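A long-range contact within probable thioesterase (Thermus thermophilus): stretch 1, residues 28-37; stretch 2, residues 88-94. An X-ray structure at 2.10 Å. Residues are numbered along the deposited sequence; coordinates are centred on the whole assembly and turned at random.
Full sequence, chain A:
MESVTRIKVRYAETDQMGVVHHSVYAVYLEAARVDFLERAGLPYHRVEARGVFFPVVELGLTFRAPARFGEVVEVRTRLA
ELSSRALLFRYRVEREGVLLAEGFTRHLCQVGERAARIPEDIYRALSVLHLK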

# COMPACT_ATOMS: atom_id res chain seq x y z
N TYR A 28 6.85 5.12 6.70
CA TYR A 28 8.05 4.97 7.52
C TYR A 28 8.02 6.03 8.62
O TYR A 28 8.37 5.75 9.76
CB TYR A 28 9.31 5.17 6.68
CG TYR A 28 9.64 4.07 5.69
CD1 TYR A 28 10.72 4.22 4.81
CD2 TYR A 28 8.90 2.89 5.64
CE1 TYR A 28 11.05 3.22 3.91
CE2 TYR A 28 9.24 1.87 4.73
CZ TYR A 28 10.32 2.05 3.87
OH TYR A 28 10.72 1.07 2.98
N LEU A 29 7.60 7.24 8.27
CA LEU A 29 7.51 8.32 9.26
C LEU A 29 6.49 7.96 10.34
O LEU A 29 6.71 8.22 11.53
CB LEU A 29 7.09 9.64 8.60
CG LEU A 29 8.05 10.25 7.56
CD1 LEU A 29 7.65 11.68 7.27
CD2 LEU A 29 9.48 10.21 8.10
N GLU A 30 5.38 7.37 9.92
CA GLU A 30 4.33 6.98 10.85
C GLU A 30 4.84 5.90 11.80
O GLU A 30 4.60 5.96 13.00
CB GLU A 30 3.10 6.48 10.09
CG GLU A 30 1.96 5.94 10.97
CD GLU A 30 0.75 5.47 10.16
OE1 GLU A 30 -0.28 6.18 10.13
OE2 GLU A 30 0.85 4.39 9.53
N ALA A 31 5.55 4.92 11.26
CA ALA A 31 6.09 3.84 12.09
C ALA A 31 7.02 4.42 13.15
O ALA A 31 6.95 4.04 14.32
CB ALA A 31 6.84 2.84 11.22
N ALA A 32 7.88 5.36 12.74
CA ALA A 32 8.82 6.01 13.65
C ALA A 32 8.08 6.84 14.69
O ALA A 32 8.42 6.81 15.87
CB ALA A 32 9.78 6.89 12.87
N ARG A 33 7.08 7.58 14.23
CA ARG A 33 6.27 8.40 15.14
C ARG A 33 5.61 7.50 16.20
O ARG A 33 5.64 7.79 17.40
CB ARG A 33 5.21 9.17 14.34
CG ARG A 33 4.25 9.98 15.19
CD ARG A 33 3.34 10.93 14.38
NE ARG A 33 2.42 10.27 13.44
CZ ARG A 33 2.67 10.08 12.14
NH1 ARG A 33 3.82 10.49 11.61
NH2 ARG A 33 1.76 9.52 11.36
N VAL A 34 5.03 6.39 15.74
CA VAL A 34 4.36 5.44 16.61
C VAL A 34 5.34 4.83 17.64
O VAL A 34 5.00 4.64 18.81
CB VAL A 34 3.71 4.31 15.76
CG1 VAL A 34 3.46 3.09 16.62
CG2 VAL A 34 2.41 4.82 15.14
N ASP A 35 6.54 4.51 17.18
CA ASP A 35 7.57 3.94 18.03
C ASP A 35 7.98 4.99 19.09
O ASP A 35 8.15 4.67 20.27
CB ASP A 35 8.77 3.53 17.16
CG ASP A 35 9.85 2.81 17.94
OD1 ASP A 35 9.53 1.99 18.82
OD2 ASP A 35 11.04 3.06 17.65
N PHE A 36 8.11 6.23 18.65
CA PHE A 36 8.48 7.35 19.53
C PHE A 36 7.45 7.46 20.66
O PHE A 36 7.81 7.47 21.84
CB PHE A 36 8.53 8.63 18.69
CG PHE A 36 8.82 9.89 19.48
CD1 PHE A 36 7.82 10.53 20.20
CD2 PHE A 36 10.09 10.45 19.46
CE1 PHE A 36 8.08 11.72 20.87
CE2 PHE A 36 10.37 11.64 20.14
CZ PHE A 36 9.36 12.28 20.85
N LEU A 37 6.18 7.53 20.28
CA LEU A 37 5.10 7.63 21.24
C LEU A 37 5.07 6.44 22.20
O LEU A 37 4.83 6.61 23.39
CB LEU A 37 3.76 7.75 20.52
CG LEU A 37 3.47 9.12 19.92
CD1 LEU A 37 2.24 9.05 19.03
CD2 LEU A 37 3.25 10.14 21.04
N LEU A 88 4.14 18.81 16.28
CA LEU A 88 4.90 18.79 15.03
C LEU A 88 6.13 17.91 15.20
O LEU A 88 7.02 18.24 15.99
CB LEU A 88 5.34 20.21 14.63
CG LEU A 88 6.08 20.41 13.30
CD1 LEU A 88 7.40 19.66 13.28
CD2 LEU A 88 5.21 19.95 12.15
N PHE A 89 6.17 16.81 14.46
CA PHE A 89 7.31 15.91 14.51
C PHE A 89 8.21 16.19 13.33
O PHE A 89 7.75 16.54 12.24
CB PHE A 89 6.88 14.44 14.44
CG PHE A 89 6.10 13.97 15.63
CD1 PHE A 89 4.75 14.26 15.74
CD2 PHE A 89 6.73 13.27 16.65
CE1 PHE A 89 4.03 13.85 16.86
CE2 PHE A 89 6.02 12.86 17.78
CZ PHE A 89 4.67 13.15 17.88
N ARG A 90 9.51 16.04 13.54
CA ARG A 90 10.49 16.24 12.49
C ARG A 90 11.28 14.95 12.39
O ARG A 90 11.59 14.33 13.40
CB ARG A 90 11.39 17.43 12.80
CG ARG A 90 10.75 18.75 12.47
CD ARG A 90 11.80 19.83 12.32
NE ARG A 90 11.33 20.93 11.49
CZ ARG A 90 10.98 20.82 10.21
NH1 ARG A 90 10.56 21.88 9.54
NH2 ARG A 90 11.06 19.64 9.60
N TYR A 91 11.60 14.54 11.17
CA TYR A 91 12.31 13.29 10.99
C TYR A 91 13.48 13.34 10.03
O TYR A 91 13.53 14.16 9.12
CB TYR A 91 11.37 12.20 10.46
CG TYR A 91 9.98 12.19 11.04
CD1 TYR A 91 9.05 13.17 10.71
CD2 TYR A 91 9.57 11.14 11.85
CE1 TYR A 91 7.72 13.10 11.17
CE2 TYR A 91 8.26 11.05 12.32
CZ TYR A 91 7.34 12.04 11.97
OH TYR A 91 6.05 11.93 12.42
N ARG A 92 14.41 12.41 10.23
CA ARG A 92 15.57 12.25 9.37
C ARG A 92 15.64 10.77 9.06
O ARG A 92 15.69 9.93 9.97
CB ARG A 92 16.86 12.71 10.06
CG ARG A 92 17.00 14.22 10.14
CD ARG A 92 18.28 14.67 10.83
NE ARG A 92 19.44 14.67 9.94
CZ ARG A 92 20.19 13.61 9.68
NH1 ARG A 92 19.91 12.45 10.25
NH2 ARG A 92 21.22 13.71 8.85
N VAL A 93 15.61 10.44 7.77
CA VAL A 93 15.69 9.05 7.35
C VAL A 93 17.07 8.84 6.77
O VAL A 93 17.41 9.44 5.74
CB VAL A 93 14.66 8.71 6.26
CG1 VAL A 93 14.75 7.23 5.93
CG2 VAL A 93 13.25 9.07 6.72
N GLU A 94 17.87 8.00 7.41
CA GLU A 94 19.20 7.77 6.90
C GLU A 94 19.60 6.30 6.89
O GLU A 94 18.86 5.43 7.36
CB GLU A 94 20.22 8.61 7.68
CG GLU A 94 20.12 8.51 9.18
CD GLU A 94 21.12 9.42 9.87
OE1 GLU A 94 22.33 9.26 9.64
OE2 GLU A 94 20.70 10.31 10.64

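Helix 28-37 lies across strand 88-94, the axes 9.8 Å apart at closest approach and their N-to-C directions 118° apart. Alternation along the strand sets the pattern: Phe89, Tyr91 and Val93 direct CA-to-CB toward the helix, while Arg90 and Arg92 direct theirs away. The helix answers with Leu29, Ala32, Arg33 and Phe36, spaced so that steps of three or four residues, about one turn, keep them on one side of it.

A single hydrogen bond crosses the interface, from Arg33 NH1 to Tyr91 OH (2.8 Å, N-H...acceptor angle 152°). The hydroxyl sits at the edge of the guanidinium, near its plane, where the N-H groups point. Both residues are buried, and Arg33 NH2 and Tyr91 OH find further hydrogen bonds elsewhere in the structure.

In a CH-pi contact the same arginine uses its aliphatic portion against Phe89. Arg33 CG stands 4.1 Å from the centroid of the ring defined by Phe89 CG to CZ, only 5° off the normal, so the methylene lies almost squarely over the face. Leu29 CD2 covers a face of Tyr91 less centrally, 4.0 Å from the centroid of the ring bearing Tyr91 OH and 27° off its normal; its closest side-chain approach there is to Tyr91 CG, at 3.6 Å.

The two phenylalanines form an edge-to-face pair, Phe89 turning its edge toward the face of Phe36, with planes at 89° and centroids 5.6 Å apart. Phe36 CD1 and Phe89 CE2 approach to 3.8 Å. Phe89 thus offers a face to Arg33 and an edge to Phe36.

Apolar packing continues where Leu29 CD2 also reaches Val93 CG2 (4.2 Å), so one methyl touches two strand residues. The small Ala32 meets the edge of the tyrosine ring more loosely, Ala32 CB lying 4.4 Å from Tyr91 CD2. Together the two stretches bury 396 Å², counting both sides.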